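PDB 2GA8: ATP-dependent kinase YFH7 from Saccharomyces cerevisiae, which acts as an ATP-dependent kinase of the P-loop type that could take part in endoplasmic reticulum membrane assembly. Local coordinates for residues Val124-Gly129 with Thr189-Asn194. Residues are numbered along the deposited sequence; the frame is centred on the assembly and turned at random.
Sequences VVARGG and TFDSNN
Arg-127 meets Asn-193 and Ser-192, joining the type I beta turn Ala-126 to Gly-129, which follows strand 123-125 of the mixed sheet, to the N-terminus of helix 192-206. Its CB lies about 4.0 Å from Asn-193 ND2. With CG between the backbone N and the carbonyl carbon (chi1 77°), that methylene meets Asp-191 OD1 at 3.7 Å; CD then rests against Asn-193 OD1. NE donates a hydrogen bond to the carbonyl of Val-101. At the tip, NH1 donates to Asn-193 OD1 over 2.8 Å, the acceptor lying nearly in the guanidinium plane, and makes a weak second bond to Ser-192 OG, whose stronger partner is Glu-275. NH2 holds a water that donates to the same hydroxyl, while Asp-191 CA lies over one guanidinium face. Asn-193 ND2 is bonded to the carbonyls of Asp-103 and Phe-106, which fixes the amide so that OD1 faces the arginine. An alanine here, lacking the guanidinium, would probably leave Asn-193 OD1 and the Val-101 carbonyl without their donor and open a gap over Asp-191 CA. Asp-191 is the N-cap: OD1 accepts from Asn-194 N at 3.0 Å, and OD2 from Gly-128 N at 2.8 Å, the donors meeting the carboxylate from opposite faces, each well out of its plane. A second water accepts from Ala-126 N at 2.9 Å and lies within hydrogen-bonding distance of OD2 and Gly-129 O, with too few protons for every acceptor around it. The methyl of Ala-126 packs on Asn-193 CB at 3.5 Å. One carboxylate thus caps the helix and grips the turn, and Arg-127, its NH1 4.6 Å from Asp-191 OD1, probably steadies that charge without a direct salt bridge.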
ATOM      1  N   VAL A 124     -10.970  -4.207  -9.999  1.00 16.50           N
ATOM      2  CA  VAL A 124     -10.029  -5.318 -10.046  1.00 15.86           C
ATOM      3  C   VAL A 124     -10.126  -6.020  -8.697  1.00 14.26           C
ATOM      4  O   VAL A 124      -9.880  -5.406  -7.660  1.00 11.92           O
ATOM      5  CB  VAL A 124      -8.585  -4.821 -10.258  1.00 16.61           C
ATOM      6  CG1 VAL A 124      -7.606  -5.994 -10.183  1.00 15.85           C
ATOM      7  CG2 VAL A 124      -8.475  -4.114 -11.609  1.00 18.76           C
ATOM      8  N   VAL A 125     -10.509  -7.295  -8.712  1.00 13.96           N
ATOM      9  CA  VAL A 125     -10.651  -8.062  -7.478  1.00 14.48           C
ATOM     10  C   VAL A 125      -9.875  -9.368  -7.517  1.00 15.07           C
ATOM     11  O   VAL A 125      -9.617  -9.919  -8.586  1.00 14.32           O
ATOM     12  CB  VAL A 125     -12.134  -8.402  -7.175  1.00 14.58           C
ATOM     13  CG1 VAL A 125     -12.912  -7.131  -6.888  1.00 15.09           C
ATOM     14  CG2 VAL A 125     -12.757  -9.151  -8.354  1.00 15.46           C
ATOM     15  N   ALA A 126      -9.498  -9.846  -6.337  1.00 15.28           N
ATOM     16  CA  ALA A 126      -8.769 -11.098  -6.216  1.00 15.78           C
ATOM     17  C   ALA A 126      -9.487 -11.987  -5.202  1.00 15.65           C
ATOM     18  O   ALA A 126     -10.705 -11.914  -5.069  1.00 16.12           O
ATOM     19  CB  ALA A 126      -7.329 -10.842  -5.795  1.00 15.65           C
ATOM     20  N   ARG A 127      -8.746 -12.804  -4.464  1.00 16.38           N
ATOM     21  CA  ARG A 127      -9.394 -13.720  -3.533  1.00 17.06           C
ATOM     22  C   ARG A 127     -10.200 -13.092  -2.401  1.00 17.33           C
ATOM     23  O   ARG A 127     -11.023 -13.765  -1.792  1.00 19.65           O
ATOM     24  CB  ARG A 127      -8.375 -14.721  -2.977  1.00 16.97           C
ATOM     25  CG  ARG A 127      -7.434 -14.218  -1.897  1.00 14.86           C
ATOM     26  CD  ARG A 127      -6.484 -15.358  -1.532  1.00 15.15           C
ATOM     27  NE  ARG A 127      -6.138 -15.394  -0.114  1.00 15.40           N
ATOM     28  CZ  ARG A 127      -5.023 -14.888   0.404  1.00 16.82           C
ATOM     29  NH1 ARG A 127      -4.129 -14.292  -0.378  1.00 16.12           N
ATOM     30  NH2 ARG A 127      -4.795 -14.996   1.705  1.00 14.37           N
ATOM     31  N   GLY A 128      -9.983 -11.808  -2.136  1.00 16.29           N
ATOM     32  CA  GLY A 128     -10.718 -11.138  -1.077  1.00 15.65           C
ATOM     33  C   GLY A 128     -12.068 -10.611  -1.537  1.00 16.29           C
ATOM     34  O   GLY A 128     -12.895 -10.195  -0.727  1.00 16.86           O
ATOM     35  N   GLY A 129     -12.299 -10.619  -2.845  1.00 16.44           N
ATOM     36  CA  GLY A 129     -13.572 -10.142  -3.354  1.00 16.79           C
ATOM     37  C   GLY A 129     -13.655  -8.631  -3.431  1.00 16.32           C
ATOM     38  O   GLY A 129     -12.641  -7.938  -3.359  1.00 15.02           O
ATOM     39  N   THR A 189      -4.018 -13.524   6.142  1.00 14.22           N
ATOM     40  CA  THR A 189      -5.319 -12.884   6.340  1.00 14.27           C
ATOM     41  C   THR A 189      -5.470 -11.583   5.551  1.00 13.16           C
ATOM     42  O   THR A 189      -6.315 -10.750   5.868  1.00 12.84           O
ATOM     43  CB  THR A 189      -5.613 -12.606   7.845  1.00 14.88           C
ATOM     44  OG1 THR A 189      -4.599 -11.764   8.400  1.00 18.67           O
ATOM     45  CG2 THR A 189      -5.678 -13.910   8.622  1.00 18.46           C
ATOM     46  N   PHE A 190      -4.652 -11.429   4.513  1.00 12.26           N
ATOM     47  CA  PHE A 190      -4.685 -10.252   3.637  1.00 12.90           C
ATOM     48  C   PHE A 190      -4.811 -10.759   2.208  1.00 14.52           C
ATOM     49  O   PHE A 190      -4.325 -11.851   1.890  1.00 13.40           O
ATOM     50  CB  PHE A 190      -3.376  -9.463   3.717  1.00 14.98           C
ATOM     51  CG  PHE A 190      -3.189  -8.699   4.987  1.00 16.26           C
ATOM     52  CD1 PHE A 190      -3.564  -7.361   5.070  1.00 15.97           C
ATOM     53  CD2 PHE A 190      -2.600  -9.304   6.095  1.00 17.33           C
ATOM     54  CE1 PHE A 190      -3.349  -6.635   6.235  1.00 17.68           C
ATOM     55  CE2 PHE A 190      -2.381  -8.588   7.265  1.00 17.56           C
ATOM     56  CZ  PHE A 190      -2.753  -7.249   7.338  1.00 17.76           C
ATOM     57  N   ASP A 191      -5.458  -9.980   1.348  1.00 12.67           N
ATOM     58  CA  ASP A 191      -5.573 -10.373  -0.052  1.00 12.97           C
ATOM     59  C   ASP A 191      -4.230 -10.005  -0.696  1.00 11.93           C
ATOM     60  O   ASP A 191      -4.098  -8.964  -1.348  1.00 11.00           O
ATOM     61  CB  ASP A 191      -6.709  -9.609  -0.746  1.00 10.83           C
ATOM     62  CG  ASP A 191      -7.004 -10.145  -2.134  1.00 11.35           C
ATOM     63  OD1 ASP A 191      -6.139 -10.841  -2.705  1.00 10.68           O
ATOM     64  OD2 ASP A 191      -8.095  -9.865  -2.663  1.00 12.08           O
ATOM     65  N   SER A 192      -3.227 -10.856  -0.496  1.00 11.74           N
ATOM     66  CA  SER A 192      -1.899 -10.613  -1.051  1.00 11.29           C
ATOM     67  C   SER A 192      -1.934 -10.593  -2.575  1.00 10.19           C
ATOM     68  O   SER A 192      -1.118  -9.915  -3.207  1.00 11.41           O
ATOM     69  CB  SER A 192      -0.913 -11.689  -0.578  1.00 11.01           C
ATOM     70  OG  SER A 192      -1.313 -12.969  -1.023  1.00 12.50           O
ATOM     71  N   ASN A 193      -2.875 -11.344  -3.151  1.00  9.63           N
ATOM     72  CA  ASN A 193      -3.051 -11.429  -4.601  1.00 12.94           C
ATOM     73  C   ASN A 193      -3.320 -10.041  -5.184  1.00 11.88           C
ATOM     74  O   ASN A 193      -2.662  -9.604  -6.134  1.00 12.60           O
ATOM     75  CB  ASN A 193      -4.266 -12.308  -4.962  1.00 12.16           C
ATOM     76  CG  ASN A 193      -4.271 -13.663  -4.259  1.00 15.80           C
ATOM     77  OD1 ASN A 193      -3.817 -13.797  -3.129  1.00 15.87           O
ATOM     78  ND2 ASN A 193      -4.831 -14.670  -4.926  1.00 13.50           N
ATOM     79  N   ASN A 194      -4.311  -9.359  -4.620  1.00 13.04           N
ATOM     80  CA  ASN A 194      -4.675  -8.042  -5.117  1.00 11.46           C
ATOM     81  C   ASN A 194      -3.676  -6.956  -4.736  1.00 11.61           C
ATOM     82  O   ASN A 194      -3.547  -5.961  -5.447  1.00 12.18           O
ATOM     83  CB  ASN A 194      -6.091  -7.656  -4.664  1.00 11.57           C
ATOM     84  CG  ASN A 194      -6.913  -7.045  -5.787  1.00 13.52           C
ATOM     85  OD1 ASN A 194      -7.816  -6.238  -5.554  1.00 13.22           O
ATOM     86  ND2 ASN A 194      -6.608  -7.435  -7.016  1.00  9.10           N
TER
HETATM   87  O   HOH W   1      -9.915  -8.318  -3.949  1.00 12.91           O
HETATM   88  O   HOH W   2      -2.056 -13.943   1.837  1.00 15.64           O